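Long-range contacts in DNA mismatch repair protein MUTS (Thermus aquaticus, PDB 1EWQ), which takes part in the repair of mismatched DNA, probably carrying out the recognition step, and has a weak ATPase activity: residues Ser274-Glu278 with Glu535-Tyr540; Leu302-Asp307 with Arg544-Gly548; Arg308-Val313 with Tyr530-Ala534. One frame throughout, in Å; residues are numbered along the deposited sequence.

Contact 1 (Ser274-Glu278 with Glu535-Tyr540)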
ATOM      1  N   SER C 274      14.071  13.011  10.824  1.00 32.12           N
ATOM      2  CA  SER C 274      14.663  11.695  11.041  1.00 31.75           C
ATOM      3  C   SER C 274      16.160  11.818  11.312  1.00 31.26           C
ATOM      4  O   SER C 274      16.726  11.025  12.062  1.00 31.05           O
ATOM      5  CB  SER C 274      14.422  10.775   9.832  1.00 31.64           C
ATOM      6  OG  SER C 274      15.227  11.148   8.732  1.00 31.75           O
ATOM      7  N   VAL C 275      16.794  12.813  10.700  1.00 30.98           N
ATOM      8  CA  VAL C 275      18.225  13.039  10.885  1.00 30.86           C
ATOM      9  C   VAL C 275      18.507  13.719  12.216  1.00 31.13           C
ATOM     10  O   VAL C 275      19.419  13.343  12.940  1.00 31.13           O
ATOM     11  CB  VAL C 275      18.802  13.942   9.767  1.00 30.81           C
ATOM     12  CG1 VAL C 275      20.220  14.389  10.128  1.00 31.33           C
ATOM     13  CG2 VAL C 275      18.813  13.201   8.453  1.00 30.85           C
ATOM     14  N   LEU C 276      17.703  14.725  12.531  1.00 31.40           N
ATOM     15  CA  LEU C 276      17.863  15.505  13.747  1.00 31.79           C
ATOM     16  C   LEU C 276      17.521  14.745  15.016  1.00 31.95           C
ATOM     17  O   LEU C 276      18.180  14.906  16.048  1.00 32.14           O
ATOM     18  CB  LEU C 276      16.965  16.741  13.681  1.00 31.50           C
ATOM     19  CG  LEU C 276      17.525  18.124  14.008  1.00 32.26           C
ATOM     20  CD1 LEU C 276      16.389  18.999  14.550  1.00 31.56           C
ATOM     21  CD2 LEU C 276      18.649  18.027  15.020  1.00 32.24           C
ATOM     22  N   ASP C 277      16.489  13.913  14.935  1.00 31.64           N
ATOM     23  CA  ASP C 277      15.998  13.195  16.094  1.00 31.63           C
ATOM     24  C   ASP C 277      16.728  11.960  16.618  1.00 31.56           C
ATOM     25  O   ASP C 277      16.677  10.885  16.024  1.00 31.46           O
ATOM     26  CB  ASP C 277      14.530  12.844  15.862  1.00 32.27           C
ATOM     27  CG  ASP C 277      13.896  12.206  17.070  1.00 32.75           C
ATOM     28  OD1 ASP C 277      14.080  12.748  18.172  1.00 32.98           O
ATOM     29  OD2 ASP C 277      13.214  11.173  16.915  1.00 33.41           O
ATOM     30  N   GLU C 278      17.389  12.126  17.757  1.00 31.26           N
ATOM     31  CA  GLU C 278      18.096  11.034  18.418  1.00 31.06           C
ATOM     32  C   GLU C 278      17.558  11.002  19.844  1.00 30.53           C
ATOM     33  O   GLU C 278      18.236  10.573  20.789  1.00 30.12           O
ATOM     34  CB  GLU C 278      19.601  11.288  18.436  1.00 31.78           C
ATOM     35  CG  GLU C 278      20.185  11.544  17.071  1.00 33.42           C
ATOM     36  CD  GLU C 278      21.675  11.264  17.020  1.00 34.86           C
ATOM     37  OE1 GLU C 278      22.309  11.213  18.103  1.00 35.14           O
ATOM     38  OE2 GLU C 278      22.214  11.102  15.899  1.00 35.17           O
ATOM     39  N   GLU C 535      23.977  15.404  20.954  1.00 23.05           N
ATOM     40  CA  GLU C 535      24.421  14.136  20.391  1.00 23.33           C
ATOM     41  C   GLU C 535      24.611  14.266  18.880  1.00 23.83           C
ATOM     42  O   GLU C 535      25.640  13.860  18.336  1.00 23.96           O
ATOM     43  CB  GLU C 535      23.381  13.055  20.673  1.00 23.07           C
ATOM     44  CG  GLU C 535      23.899  11.633  20.581  1.00 22.94           C
ATOM     45  CD  GLU C 535      24.827  11.278  21.737  1.00 22.88           C
ATOM     46  OE1 GLU C 535      24.859  12.035  22.725  1.00 22.89           O
ATOM     47  OE2 GLU C 535      25.514  10.244  21.666  1.00 22.37           O
ATOM     48  N   VAL C 536      23.604  14.819  18.209  1.00 23.61           N
ATOM     49  CA  VAL C 536      23.642  15.011  16.767  1.00 23.91           C
ATOM     50  C   VAL C 536      24.772  15.969  16.402  1.00 24.24           C
ATOM     51  O   VAL C 536      25.502  15.747  15.441  1.00 23.87           O
ATOM     52  CB  VAL C 536      22.302  15.609  16.247  1.00 24.32           C
ATOM     53  CG1 VAL C 536      22.481  16.158  14.830  1.00 24.95           C
ATOM     54  CG2 VAL C 536      21.226  14.550  16.254  1.00 24.05           C
ATOM     55  N   ALA C 537      24.893  17.040  17.175  1.00 24.30           N
ATOM     56  CA  ALA C 537      25.919  18.043  16.929  1.00 24.86           C
ATOM     57  C   ALA C 537      27.323  17.421  16.997  1.00 25.40           C
ATOM     58  O   ALA C 537      28.177  17.705  16.154  1.00 25.18           O
ATOM     59  CB  ALA C 537      25.786  19.176  17.944  1.00 24.36           C
ATOM     60  N   VAL C 538      27.554  16.571  17.994  1.00 25.51           N
ATOM     61  CA  VAL C 538      28.863  15.940  18.139  1.00 26.24           C
ATOM     62  C   VAL C 538      29.124  14.930  17.028  1.00 26.43           C
ATOM     63  O   VAL C 538      30.207  14.892  16.456  1.00 26.42           O
ATOM     64  CB  VAL C 538      29.015  15.219  19.511  1.00 25.84           C
ATOM     65  CG1 VAL C 538      30.342  14.468  19.561  1.00 25.80           C
ATOM     66  CG2 VAL C 538      28.978  16.235  20.627  1.00 25.90           C
ATOM     67  N   ARG C 539      28.116  14.126  16.717  1.00 26.92           N
ATOM     68  CA  ARG C 539      28.238  13.099  15.692  1.00 27.80           C
ATOM     69  C   ARG C 539      28.430  13.575  14.251  1.00 27.73           C
ATOM     70  O   ARG C 539      29.155  12.943  13.477  1.00 27.65           O
ATOM     71  CB  ARG C 539      27.016  12.174  15.753  1.00 28.68           C
ATOM     72  CG  ARG C 539      26.920  11.174  14.612  1.00 30.47           C
ATOM     73  CD  ARG C 539      25.877  10.103  14.920  1.00 31.84           C
ATOM     74  NE  ARG C 539      26.343   9.212  15.981  1.00 33.50           N
ATOM     75  CZ  ARG C 539      25.677   8.943  17.100  1.00 34.10           C
ATOM     76  NH1 ARG C 539      24.493   9.496  17.330  1.00 34.18           N
ATOM     77  NH2 ARG C 539      26.206   8.122  17.997  1.00 34.78           N
ATOM     78  N   TYR C 540      27.783  14.681  13.896  1.00 27.26           N
ATOM     79  CA  TYR C 540      27.849  15.192  12.535  1.00 27.04           C
ATOM     80  C   TYR C 540      28.677  16.456  12.405  1.00 26.76           C
ATOM     81  O   TYR C 540      28.751  17.044  11.329  1.00 26.93           O
ATOM     82  CB  TYR C 540      26.426  15.435  12.022  1.00 27.33           C
ATOM     83  CG  TYR C 540      25.559  14.190  12.057  1.00 27.78           C
ATOM     84  CD1 TYR C 540      24.234  14.246  12.501  1.00 28.05           C
ATOM     85  CD2 TYR C 540      26.069  12.952  11.662  1.00 27.81           C
ATOM     86  CE1 TYR C 540      23.441  13.091  12.556  1.00 28.22           C
ATOM     87  CE2 TYR C 540      25.284  11.797  11.711  1.00 28.28           C
ATOM     88  CZ  TYR C 540      23.978  11.870  12.159  1.00 28.24           C
ATOM     89  OH  TYR C 540      23.222  10.720  12.227  1.00 28.05           O
TER
HETATM   90  O   HOH W   1      20.575  10.948  13.571  1.00 28.12           O
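The short helix that carries S274-L276 leaves helical geometry at D277, and its last turn faces the late turns of helix 514-540, where the backbone bonds R539 N to E535 O and Y540 N to V536 O are both 3.0 Å long. The backbones come nearest at L276 and V536, with 6.5 Å between their CA atoms. At this distance main-chain carbonyls of one helix meet a side chain of the other: L276 O lies 3.1 Å and V275 O 4.0 Å from V536 CG2. V536 is covered further by E278, whose CG is 3.3 Å from V536 CG2, and by L276, whose CD2 reaches to 4.3 Å from V536 CG1. V275 turns sideways, its CG1 4.2 Å from Y540 CE1 of the phenol ring. In this way the short helix 272-276 of MutS domain III packs on the C-terminal turns of the long helix 514-540.

Beyond the apolar patch, E278 forms a salt bridge with R539, OE1 to NH1 2.9 Å, along with a weak hydrogen bond from R539 NH1 to E278 OE2 at 3.1 Å. A water fills the gap between this pair and the phenol: it donates to V275 O (2.7 Å) and E278 OE2 (2.9 Å) and accepts from Y540 OH (3.0 Å), thereby engaging a carbonyl at the helix end. The carboxylate of E535 leads away from E278 and pairs with R319 and R323, while R323 also hydrogen-bonds E278 O.

Contact 2 (Leu302-Asp307 with Arg544-Gly548)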
ATOM      1  N   LEU C 302      16.191  31.440  22.587  1.00 27.75           N
ATOM      2  CA  LEU C 302      17.005  30.614  21.700  1.00 27.72           C
ATOM      3  C   LEU C 302      18.411  30.451  22.269  1.00 27.83           C
ATOM      4  O   LEU C 302      18.955  29.352  22.287  1.00 27.85           O
ATOM      5  CB  LEU C 302      17.071  31.222  20.296  1.00 27.28           C
ATOM      6  CG  LEU C 302      15.801  31.010  19.462  1.00 27.16           C
ATOM      7  CD1 LEU C 302      15.847  31.888  18.227  1.00 26.79           C
ATOM      8  CD2 LEU C 302      15.663  29.528  19.091  1.00 26.60           C
ATOM      9  N   GLU C 303      18.996  31.543  22.746  1.00 27.85           N
ATOM     10  CA  GLU C 303      20.340  31.483  23.321  1.00 28.51           C
ATOM     11  C   GLU C 303      20.333  30.573  24.559  1.00 27.97           C
ATOM     12  O   GLU C 303      21.328  29.913  24.855  1.00 28.57           O
ATOM     13  CB  GLU C 303      20.825  32.892  23.693  1.00 29.00           C
ATOM     14  CG  GLU C 303      20.807  33.882  22.519  1.00 29.99           C
ATOM     15  CD  GLU C 303      22.000  33.732  21.583  1.00 30.94           C
ATOM     16  OE1 GLU C 303      22.530  32.609  21.443  1.00 31.42           O
ATOM     17  OE2 GLU C 303      22.408  34.744  20.971  1.00 31.52           O
ATOM     18  N   ALA C 304      19.210  30.525  25.269  1.00 27.13           N
ATOM     19  CA  ALA C 304      19.096  29.673  26.451  1.00 26.62           C
ATOM     20  C   ALA C 304      19.064  28.203  26.023  1.00 26.00           C
ATOM     21  O   ALA C 304      19.662  27.353  26.676  1.00 25.83           O
ATOM     22  CB  ALA C 304      17.835  30.024  27.255  1.00 26.20           C
ATOM     23  N   ARG C 305      18.363  27.907  24.932  1.00 25.67           N
ATOM     24  CA  ARG C 305      18.307  26.532  24.442  1.00 25.35           C
ATOM     25  C   ARG C 305      19.706  26.130  23.972  1.00 25.20           C
ATOM     26  O   ARG C 305      20.160  25.013  24.217  1.00 25.54           O
ATOM     27  CB  ARG C 305      17.320  26.393  23.270  1.00 24.78           C
ATOM     28  CG  ARG C 305      15.820  26.407  23.620  1.00 23.78           C
ATOM     29  CD  ARG C 305      14.990  26.167  22.340  1.00 23.54           C
ATOM     30  NE  ARG C 305      13.544  26.213  22.569  1.00 23.12           N
ATOM     31  CZ  ARG C 305      12.615  26.094  21.621  1.00 23.00           C
ATOM     32  NH1 ARG C 305      12.961  25.915  20.353  1.00 22.53           N
ATOM     33  NH2 ARG C 305      11.327  26.174  21.944  1.00 23.02           N
ATOM     34  N   LEU C 306      20.389  27.042  23.290  1.00 24.91           N
ATOM     35  CA  LEU C 306      21.730  26.745  22.797  1.00 24.93           C
ATOM     36  C   LEU C 306      22.698  26.558  23.958  1.00 25.08           C
ATOM     37  O   LEU C 306      23.630  25.764  23.863  1.00 25.44           O
ATOM     38  CB  LEU C 306      22.222  27.855  21.852  1.00 24.50           C
ATOM     39  CG  LEU C 306      21.577  27.891  20.459  1.00 24.30           C
ATOM     40  CD1 LEU C 306      22.020  29.149  19.732  1.00 23.85           C
ATOM     41  CD2 LEU C 306      21.949  26.628  19.661  1.00 23.02           C
ATOM     42  N   ASP C 307      22.487  27.277  25.061  1.00 25.18           N
ATOM     43  CA  ASP C 307      23.372  27.105  26.208  1.00 25.30           C
ATOM     44  C   ASP C 307      23.247  25.685  26.730  1.00 25.70           C
ATOM     45  O   ASP C 307      24.255  25.027  26.957  1.00 25.59           O
ATOM     46  CB  ASP C 307      23.065  28.106  27.324  1.00 25.01           C
ATOM     47  CG  ASP C 307      23.497  29.508  26.968  1.00 25.52           C
ATOM     48  OD1 ASP C 307      24.493  29.642  26.224  1.00 25.89           O
ATOM     49  OD2 ASP C 307      22.856  30.482  27.421  1.00 25.98           O
ATOM     50  N   ARG C 544      27.603  25.970  16.973  1.00 26.27           N
ATOM     51  CA  ARG C 544      26.635  26.899  17.536  1.00 26.84           C
ATOM     52  C   ARG C 544      26.560  28.157  16.686  1.00 27.30           C
ATOM     53  O   ARG C 544      27.583  28.796  16.419  1.00 27.31           O
ATOM     54  CB  ARG C 544      27.002  27.286  18.979  1.00 26.08           C
ATOM     55  CG  ARG C 544      26.053  28.327  19.573  1.00 25.84           C
ATOM     56  CD  ARG C 544      26.293  28.555  21.059  1.00 25.42           C
ATOM     57  NE  ARG C 544      25.408  29.585  21.602  1.00 24.92           N
ATOM     58  CZ  ARG C 544      25.044  29.666  22.878  1.00 24.34           C
ATOM     59  NH1 ARG C 544      25.486  28.777  23.754  1.00 24.26           N
ATOM     60  NH2 ARG C 544      24.223  30.627  23.274  1.00 24.28           N
ATOM     61  N   PRO C 545      25.345  28.517  16.229  1.00 27.69           N
ATOM     62  CA  PRO C 545      25.103  29.702  15.405  1.00 28.32           C
ATOM     63  C   PRO C 545      25.005  30.979  16.241  1.00 28.97           C
ATOM     64  O   PRO C 545      24.601  30.946  17.398  1.00 28.87           O
ATOM     65  CB  PRO C 545      23.774  29.374  14.730  1.00 28.42           C
ATOM     66  CG  PRO C 545      23.050  28.654  15.822  1.00 27.93           C
ATOM     67  CD  PRO C 545      24.123  27.696  16.311  1.00 27.68           C
ATOM     68  N   ARG C 546      25.378  32.103  15.647  1.00 29.98           N
ATOM     69  CA  ARG C 546      25.299  33.376  16.339  1.00 31.18           C
ATOM     70  C   ARG C 546      24.213  34.171  15.622  1.00 31.35           C
ATOM     71  O   ARG C 546      24.057  34.057  14.414  1.00 30.65           O
ATOM     72  CB  ARG C 546      26.629  34.116  16.254  1.00 32.06           C
ATOM     73  CG  ARG C 546      27.843  33.280  16.643  1.00 34.18           C
ATOM     74  CD  ARG C 546      27.766  32.771  18.075  1.00 35.78           C
ATOM     75  NE  ARG C 546      28.883  31.881  18.391  1.00 37.44           N
ATOM     76  CZ  ARG C 546      29.052  31.273  19.564  1.00 38.25           C
ATOM     77  NH1 ARG C 546      28.174  31.456  20.545  1.00 38.50           N
ATOM     78  NH2 ARG C 546      30.096  30.476  19.759  1.00 38.84           N
ATOM     79  N   PHE C 547      23.463  34.972  16.367  1.00 31.89           N
ATOM     80  CA  PHE C 547      22.389  35.755  15.766  1.00 32.95           C
ATOM     81  C   PHE C 547      22.749  37.226  15.606  1.00 33.81           C
ATOM     82  O   PHE C 547      23.323  37.833  16.505  1.00 33.79           O
ATOM     83  CB  PHE C 547      21.109  35.616  16.601  1.00 32.32           C
ATOM     84  CG  PHE C 547      20.647  34.196  16.755  1.00 31.71           C
ATOM     85  CD1 PHE C 547      20.816  33.523  17.956  1.00 31.63           C
ATOM     86  CD2 PHE C 547      20.080  33.523  15.679  1.00 31.42           C
ATOM     87  CE1 PHE C 547      20.426  32.190  18.082  1.00 32.00           C
ATOM     88  CE2 PHE C 547      19.686  32.193  15.788  1.00 31.37           C
ATOM     89  CZ  PHE C 547      19.857  31.523  16.986  1.00 31.73           C
ATOM     90  N   GLY C 548      22.400  37.780  14.448  1.00 34.88           N
ATOM     91  CA  GLY C 548      22.666  39.174  14.134  1.00 36.25           C
ATOM     92  C   GLY C 548      21.770  39.555  12.963  1.00 37.48           C
ATOM     93  O   GLY C 548      20.772  38.875  12.719  1.00 37.85           O
TER
HETATM   94  O   HOH W   2      24.669  31.645  19.901  1.00 25.91           O
HETATM   95  O   HOH W   3      24.332  34.942  19.295  1.00 32.67           O
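L306 is the main bump on the helix, fitting a hollow made by R544, P545 and F547. The extended side chain of R544 forms one wall, laying a guanidinium face over the leucine with R544 CZ 3.5 Å from L306 CB. P545 CG and F547 CE1 approach L306 CD1 to 4.1 and 3.8 Å. The F547 ring is the return bump: its CE1 is 4.1 Å from L302 CB, and the carboxylate of E303 sits at its edge, with E303 OE2 3.6 Å from F547 CD1.

Acids one turn apart grip the guanidinium edge in a salt-bridge network: R544 NH2 donates hydrogen bonds to E303 OE1 (3.2 Å) and D307 OD1 (3.1 Å), and R544 NH1 another to D307 OD1 (2.8 Å); E303 also pairs with R299. Two waters fill the gaps, one joining E303 OE1, R544 NE and P545 O, the other E303 OE2 and F547 N.

The contact sets a helix of MutS domain III against edge strand 546-547 of a mixed sheet; the next strand, 613-616, lies in the P-loop ATPase domain (domain V) and hydrogen-bonds R546 and G548 through the backbone. P545 and F547 also rest on helix 589-603, which begins at the predicted ATP-binding loop.

Contact 3 (Arg308-Val313 with Tyr530-Ala534)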
ATOM      1  N   ARG C 308      22.018  25.199  26.894  1.00 26.05           N
ATOM      2  CA  ARG C 308      21.824  23.842  27.378  1.00 26.70           C
ATOM      3  C   ARG C 308      22.397  22.792  26.417  1.00 26.46           C
ATOM      4  O   ARG C 308      22.954  21.779  26.851  1.00 26.20           O
ATOM      5  CB  ARG C 308      20.340  23.578  27.635  1.00 28.33           C
ATOM      6  CG  ARG C 308      19.794  24.352  28.829  1.00 30.51           C
ATOM      7  CD  ARG C 308      18.516  23.723  29.373  1.00 32.94           C
ATOM      8  NE  ARG C 308      18.723  23.158  30.706  1.00 34.18           N
ATOM      9  CZ  ARG C 308      19.590  22.182  30.976  1.00 35.53           C
ATOM     10  NH1 ARG C 308      20.318  21.651  30.001  1.00 35.79           N
ATOM     11  NH2 ARG C 308      19.770  21.765  32.230  1.00 35.73           N
ATOM     12  N   VAL C 309      22.261  23.031  25.117  1.00 26.30           N
ATOM     13  CA  VAL C 309      22.787  22.102  24.118  1.00 26.28           C
ATOM     14  C   VAL C 309      24.309  22.074  24.249  1.00 26.68           C
ATOM     15  O   VAL C 309      24.922  21.017  24.404  1.00 26.10           O
ATOM     16  CB  VAL C 309      22.442  22.560  22.681  1.00 26.40           C
ATOM     17  CG1 VAL C 309      23.072  21.619  21.659  1.00 26.04           C
ATOM     18  CG2 VAL C 309      20.933  22.625  22.504  1.00 26.44           C
ATOM     19  N   GLU C 310      24.907  23.259  24.191  1.00 27.21           N
ATOM     20  CA  GLU C 310      26.353  23.397  24.295  1.00 27.98           C
ATOM     21  C   GLU C 310      26.868  22.712  25.547  1.00 27.85           C
ATOM     22  O   GLU C 310      27.934  22.104  25.536  1.00 27.70           O
ATOM     23  CB  GLU C 310      26.736  24.875  24.327  1.00 28.82           C
ATOM     24  CG  GLU C 310      28.231  25.123  24.342  1.00 30.45           C
ATOM     25  CD  GLU C 310      28.577  26.555  23.969  1.00 31.19           C
ATOM     26  OE1 GLU C 310      28.284  27.471  24.756  1.00 32.17           O
ATOM     27  OE2 GLU C 310      29.133  26.763  22.872  1.00 32.35           O
ATOM     28  N   GLY C 311      26.094  22.817  26.622  1.00 28.09           N
ATOM     29  CA  GLY C 311      26.475  22.202  27.877  1.00 28.52           C
ATOM     30  C   GLY C 311      26.586  20.694  27.758  1.00 28.92           C
ATOM     31  O   GLY C 311      27.485  20.091  28.344  1.00 28.91           O
ATOM     32  N   PHE C 312      25.678  20.075  27.012  1.00 28.96           N
ATOM     33  CA  PHE C 312      25.734  18.627  26.843  1.00 29.71           C
ATOM     34  C   PHE C 312      26.773  18.253  25.791  1.00 29.92           C
ATOM     35  O   PHE C 312      27.223  17.115  25.740  1.00 29.86           O
ATOM     36  CB  PHE C 312      24.367  18.063  26.450  1.00 29.58           C
ATOM     37  CG  PHE C 312      23.459  17.792  27.619  1.00 30.12           C
ATOM     38  CD1 PHE C 312      22.228  18.432  27.724  1.00 30.05           C
ATOM     39  CD2 PHE C 312      23.822  16.881  28.600  1.00 30.02           C
ATOM     40  CE1 PHE C 312      21.371  18.165  28.788  1.00 30.21           C
ATOM     41  CE2 PHE C 312      22.970  16.604  29.673  1.00 30.31           C
ATOM     42  CZ  PHE C 312      21.740  17.248  29.767  1.00 30.20           C
ATOM     43  N   VAL C 313      27.145  19.211  24.948  1.00 30.34           N
ATOM     44  CA  VAL C 313      28.152  18.950  23.933  1.00 31.03           C
ATOM     45  C   VAL C 313      29.502  18.833  24.632  1.00 31.70           C
ATOM     46  O   VAL C 313      30.322  17.995  24.275  1.00 32.04           O
ATOM     47  CB  VAL C 313      28.217  20.084  22.881  1.00 31.12           C
ATOM     48  CG1 VAL C 313      29.517  19.990  22.086  1.00 30.82           C
ATOM     49  CG2 VAL C 313      27.023  19.983  21.935  1.00 30.94           C
ATOM     50  N   TYR C 530      17.675  18.439  24.600  1.00 23.89           N
ATOM     51  CA  TYR C 530      18.967  19.106  24.652  1.00 24.30           C
ATOM     52  C   TYR C 530      20.115  18.110  24.490  1.00 24.57           C
ATOM     53  O   TYR C 530      21.052  18.353  23.729  1.00 24.92           O
ATOM     54  CB  TYR C 530      19.110  19.850  25.976  1.00 24.30           C
ATOM     55  CG  TYR C 530      18.148  21.004  26.140  1.00 24.28           C
ATOM     56  CD1 TYR C 530      17.481  21.216  27.350  1.00 23.97           C
ATOM     57  CD2 TYR C 530      17.945  21.922  25.107  1.00 24.40           C
ATOM     58  CE1 TYR C 530      16.640  22.317  27.520  1.00 24.62           C
ATOM     59  CE2 TYR C 530      17.108  23.030  25.273  1.00 24.61           C
ATOM     60  CZ  TYR C 530      16.461  23.221  26.479  1.00 24.54           C
ATOM     61  OH  TYR C 530      15.655  24.327  26.647  1.00 25.39           O
ATOM     62  N   ALA C 531      20.042  16.990  25.202  1.00 24.41           N
ATOM     63  CA  ALA C 531      21.089  15.976  25.104  1.00 24.69           C
ATOM     64  C   ALA C 531      21.100  15.376  23.696  1.00 24.87           C
ATOM     65  O   ALA C 531      22.162  15.078  23.137  1.00 25.16           O
ATOM     66  CB  ALA C 531      20.865  14.880  26.153  1.00 24.56           C
ATOM     67  N   ALA C 532      19.912  15.218  23.118  1.00 24.68           N
ATOM     68  CA  ALA C 532      19.775  14.667  21.771  1.00 24.21           C
ATOM     69  C   ALA C 532      20.360  15.590  20.700  1.00 23.94           C
ATOM     70  O   ALA C 532      21.026  15.133  19.770  1.00 23.60           O
ATOM     71  CB  ALA C 532      18.310  14.386  21.469  1.00 23.70           C
ATOM     72  N   LEU C 533      20.096  16.886  20.820  1.00 23.64           N
ATOM     73  CA  LEU C 533      20.614  17.841  19.849  1.00 23.78           C
ATOM     74  C   LEU C 533      22.127  17.926  20.000  1.00 23.81           C
ATOM     75  O   LEU C 533      22.838  18.169  19.019  1.00 24.10           O
ATOM     76  CB  LEU C 533      19.981  19.224  20.055  1.00 23.67           C
ATOM     77  CG  LEU C 533      18.478  19.317  19.740  1.00 23.60           C
ATOM     78  CD1 LEU C 533      17.941  20.697  20.082  1.00 23.41           C
ATOM     79  CD2 LEU C 533      18.257  19.026  18.267  1.00 23.50           C
ATOM     80  N   ALA C 534      22.620  17.724  21.226  1.00 23.13           N
ATOM     81  CA  ALA C 534      24.059  17.763  21.467  1.00 22.83           C
ATOM     82  C   ALA C 534      24.674  16.530  20.828  1.00 22.87           C
ATOM     83  O   ALA C 534      25.748  16.602  20.235  1.00 23.15           O
ATOM     84  CB  ALA C 534      24.367  17.786  22.973  1.00 22.08           C
TER
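R308 sets its CB over the face of the Y530 ring: R308 CB is 3.6 Å from the ring centroid and only 9° off the ring normal, a CH-pi contact. V309 also borders this ring, with CG2 4.0 Å from Y530 CD2. Farther along the helices the roles are reversed, and an aromatic from the other segment receives a methyl. A531 CB stands over a face of F312, 4.0 Å from the ring centroid and 7° off the normal, while Y530 CB meets the edge of the same ring, 3.8 Å from F312 CD1.

Helices 299-314 and 514-540, both part of MutS domain III, cross here at -61°, with the local axes approaching to 7.8 Å. Such closeness is consistent with the small side chain of A534 at the crossing, whose CA-to-CB bond points toward the partner helix. Its CB is 3.5 Å from F312 CB, 3.6 Å from V313 CG2 and 3.6 Å from V309 O, so the methyl packs against V309, F312 and V313, one turn of the opposite helix. V309 CG1 spans to L533 CB at 4.2 Å and to A534 CB at 4.3 Å, adding a branched side chain to the apolar seam.

The polar end of Y530 is engaged within its own helix, its OH hydrogen-bonded to E526. Helix 316-326 packs nearby, with L318 touching F312 and R319 touching A534, and F608 from a distant loop covers V309 and V313.

In the fold
From the N terminus the chain lays down 274-278, then 302-307 and 308-313 on one continuous helix; their partners come more than 200 residues later, after further helices and the antiparallel sheet 439-477. Helix 514-540 meets them first through 530-534, closing contact 3, the innermost loop; 535-540 then closes contact 1, and 544-548 closes contact 2. Contact 3 is therefore nested inside both others, whereas contacts 1 and 2 cross. Contacts 1 and 3 meet directly where L276 packs on L533; contacts 2 and 3 are joined by a weak E310-R544 ion pair. F608 touches residues of all three, tying domain III to the ATPase side.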